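Local coordinates for DnaJ homolog subfamily C member 27-A (Xenopus laevis, PDB 6JMG), which binds GTP as a Rab-family small GTPase joined to a DnaJ domain, and is possibly involved in regulating the MEK/ERK pathway, at residues C132-D137 with F161-Q166. Sequence-based numbering, arbitrary orientation.
Sequences CANKID and FETSAQ. With GTP (guanosine-5'-triphosphate), chain C.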
loop_
_atom_site.group_PDB
_atom_site.type_symbol
_atom_site.label_atom_id
_atom_site.label_comp_id
_atom_site.label_asym_id
_atom_site.label_seq_id
_atom_site.Cartn_x
_atom_site.Cartn_y
_atom_site.Cartn_z
ATOM N N CYS A 132 -9.844 3.843 7.712
ATOM C CA CYS A 132 -10.825 4.132 8.752
ATOM C C CYS A 132 -11.975 4.929 8.155
ATOM O O CYS A 132 -11.799 6.078 7.722
ATOM C CB CYS A 132 -10.182 4.879 9.926
ATOM S SG CYS A 132 -8.822 3.955 10.677
ATOM N N ALA A 133 -13.135 4.287 8.105
ATOM C CA ALA A 133 -14.392 4.928 7.748
ATOM C C ALA A 133 -14.908 5.521 9.046
ATOM O O ALA A 133 -15.519 4.822 9.860
ATOM C CB ALA A 133 -15.362 3.918 7.140
ATOM N N ASN A 134 -14.645 6.804 9.251
ATOM C CA ASN A 134 -14.763 7.412 10.560
ATOM C C ASN A 134 -16.074 8.165 10.716
ATOM O O ASN A 134 -16.744 8.495 9.735
ATOM C CB ASN A 134 -13.597 8.359 10.817
ATOM C CG ASN A 134 -13.423 8.664 12.280
ATOM O OD1 ASN A 134 -13.587 7.782 13.136
ATOM N ND2 ASN A 134 -13.103 9.920 12.588
ATOM N N LYS A 135 -16.418 8.432 11.986
ATOM C CA LYS A 135 -17.592 9.216 12.389
ATOM C C LYS A 135 -18.904 8.463 12.158
ATOM O O LYS A 135 -19.936 9.080 11.886
ATOM C CB LYS A 135 -17.654 10.578 11.685
ATOM C CG LYS A 135 -16.387 11.395 11.751
ATOM C CD LYS A 135 -16.670 12.836 11.425
ATOM C CE LYS A 135 -15.436 13.677 11.586
ATOM N NZ LYS A 135 -15.567 14.974 10.893
ATOM N N ILE A 136 -18.877 7.134 12.313
ATOM C CA ILE A 136 -20.079 6.325 12.209
ATOM C C ILE A 136 -21.108 6.688 13.281
ATOM O O ILE A 136 -22.281 6.325 13.163
ATOM C CB ILE A 136 -19.718 4.827 12.279
ATOM C CG1 ILE A 136 -18.934 4.503 13.546
ATOM C CG2 ILE A 136 -18.917 4.415 11.068
ATOM C CD1 ILE A 136 -18.543 3.022 13.622
ATOM N N ASP A 137 -20.686 7.373 14.339
ATOM C CA ASP A 137 -21.579 7.795 15.414
ATOM C C ASP A 137 -22.500 8.943 15.016
ATOM O O ASP A 137 -23.479 9.207 15.721
ATOM C CB ASP A 137 -20.761 8.239 16.622
ATOM C CG ASP A 137 -19.930 9.486 16.325
ATOM O OD1 ASP A 137 -18.825 9.345 15.742
ATOM O OD2 ASP A 137 -20.390 10.603 16.661
ATOM N N PHE A 161 -11.907 -0.606 8.645
ATOM C CA PHE A 161 -12.578 -0.545 9.933
ATOM C C PHE A 161 -13.519 0.632 9.945
ATOM O O PHE A 161 -13.206 1.708 9.420
ATOM C CB PHE A 161 -11.622 -0.391 11.114
ATOM C CG PHE A 161 -10.859 -1.621 11.436
ATOM C CD1 PHE A 161 -11.373 -2.539 12.339
ATOM C CD2 PHE A 161 -9.612 -1.855 10.847
ATOM C CE1 PHE A 161 -10.664 -3.682 12.661
ATOM C CE2 PHE A 161 -8.899 -2.990 11.155
ATOM C CZ PHE A 161 -9.426 -3.910 12.066
ATOM N N GLU A 162 -14.671 0.399 10.555
ATOM C CA GLU A 162 -15.598 1.449 10.900
ATOM C C GLU A 162 -15.226 1.935 12.290
ATOM O O GLU A 162 -14.978 1.126 13.195
ATOM C CB GLU A 162 -17.022 0.906 10.849
ATOM C CG GLU A 162 -17.365 0.395 9.462
ATOM C CD GLU A 162 -18.757 0.739 9.059
ATOM O OE1 GLU A 162 -18.918 1.214 7.911
ATOM O OE2 GLU A 162 -19.675 0.524 9.888
ATOM N N THR A 163 -15.101 3.248 12.435
ATOM C CA THR A 163 -14.563 3.812 13.660
ATOM C C THR A 163 -15.322 5.071 14.018
ATOM O O THR A 163 -15.927 5.733 13.165
ATOM C CB THR A 163 -13.065 4.179 13.578
ATOM O OG1 THR A 163 -12.851 5.105 12.505
ATOM C CG2 THR A 163 -12.203 2.957 13.395
ATOM N N SER A 164 -15.228 5.407 15.300
ATOM C CA SER A 164 -15.640 6.700 15.811
ATOM C C SER A 164 -14.649 7.093 16.884
ATOM O O SER A 164 -14.527 6.410 17.906
ATOM C CB SER A 164 -17.067 6.680 16.379
ATOM O OG SER A 164 -17.347 7.862 17.122
ATOM N N ALA A 165 -13.958 8.202 16.659
ATOM C CA ALA A 165 -13.105 8.718 17.717
ATOM C C ALA A 165 -13.933 9.282 18.858
ATOM O O ALA A 165 -13.446 9.349 19.993
ATOM C CB ALA A 165 -12.162 9.788 17.155
ATOM N N GLN A 166 -15.184 9.672 18.578
ATOM C CA GLN A 166 -16.035 10.246 19.611
ATOM C C GLN A 166 -16.553 9.172 20.554
ATOM O O GLN A 166 -16.469 9.319 21.770
ATOM C CB GLN A 166 -17.195 10.999 18.965
ATOM C CG GLN A 166 -18.082 11.752 19.940
ATOM C CD GLN A 166 -19.217 10.899 20.446
ATOM O OE1 GLN A 166 -19.737 10.050 19.717
ATOM N NE2 GLN A 166 -19.606 11.110 21.705
HETATM P PG GTP C . -6.804 18.057 9.834
HETATM O O1G GTP C . -5.672 17.877 10.822
HETATM O O2G GTP C . -6.504 17.403 8.509
HETATM O O3G GTP C . -7.045 19.540 9.616
HETATM O O3B GTP C . -8.173 17.340 10.317
HETATM P PB GTP C . -8.211 15.928 11.090
HETATM O O1B GTP C . -8.319 14.780 10.123
HETATM O O2B GTP C . -7.040 15.682 12.012
HETATM O O3A GTP C . -9.611 16.006 11.880
HETATM P PA GTP C . -9.697 16.101 13.480
HETATM O O1A GTP C . -9.142 14.876 14.165
HETATM O O2A GTP C . -9.014 17.332 13.997
HETATM O "O5'" GTP C . -11.279 16.233 13.628
HETATM C "C5'" GTP C . -11.964 17.234 12.916
HETATM C "C4'" GTP C . -13.256 17.529 13.670
HETATM O "O4'" GTP C . -14.064 16.386 13.599
HETATM C "C3'" GTP C . -13.073 17.803 15.142
HETATM O "O3'" GTP C . -14.058 18.744 15.434
HETATM C "C2'" GTP C . -13.446 16.528 15.860
HETATM O "O2'" GTP C . -14.116 16.717 17.086
HETATM C "C1'" GTP C . -14.426 15.932 14.899
HETATM N N9 GTP C . -14.384 14.470 14.924
HETATM C C8 GTP C . -13.283 13.669 14.745
HETATM N N7 GTP C . -13.691 12.372 14.796
HETATM C C5 GTP C . -15.027 12.346 15.005
HETATM C C6 GTP C . -15.932 11.304 15.132
HETATM O O6 GTP C . -15.562 10.134 15.077
HETATM N N1 GTP C . -17.270 11.587 15.309
HETATM C C2 GTP C . -17.709 12.887 15.374
HETATM N N2 GTP C . -19.001 13.119 15.563
HETATM N N3 GTP C . -16.805 13.928 15.248
HETATM C C4 GTP C . -15.484 13.658 15.073
#
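The guanine-recognition pocket is built where Asp137, on the loop after strand 128-134, meets Ser164, on the loop after strand 159-163. The two strands pair in parallel just before these loops: Ala133 N donates to Phe161 O (2.9 Å), and Thr163 N returns a bond to Ala133 O (3.0 Å). The Asp137 carboxylate grips the base with both oxygens, OD1 taking GTP N1 at 2.8 Å in a nearly straight bond (168°) and OD2 taking GTP N2 at 3.1 Å. Ser164 OG, placed anti to its own backbone N (chi1 168°), donates to Asp137 OD1 from above the carboxylate plane. That oxygen thus has two donors, consistent with the Ser164 hydroxyl holding the carboxylate in place for the base. Similarly, Thr163 OG1 donates to Asn134 OD1 (2.8 Å), the two side chains crossing at about a right angle; Asn134 ND2, bonded to Val27 O of the P-loop, lies 3.4 Å from GTP N7. Ala165 N reaches GTP O6 in a weak, bent bond (129°). The extended Lys135 chain runs over the purine, CG 3.4 Å from GTP C6, and its NZ bonds to Glu26 O. Farther from the base, Ile136 CD1 packs against CB of Glu162, and the carboxylate of Glu162 forms a salt bridge with Arg142. Asn-Lys-Ile-Asp and Thr-Ser-Ala correspond to the NKxD and SA motifs (G4 and G5) that read guanine in Ras-like GTPases.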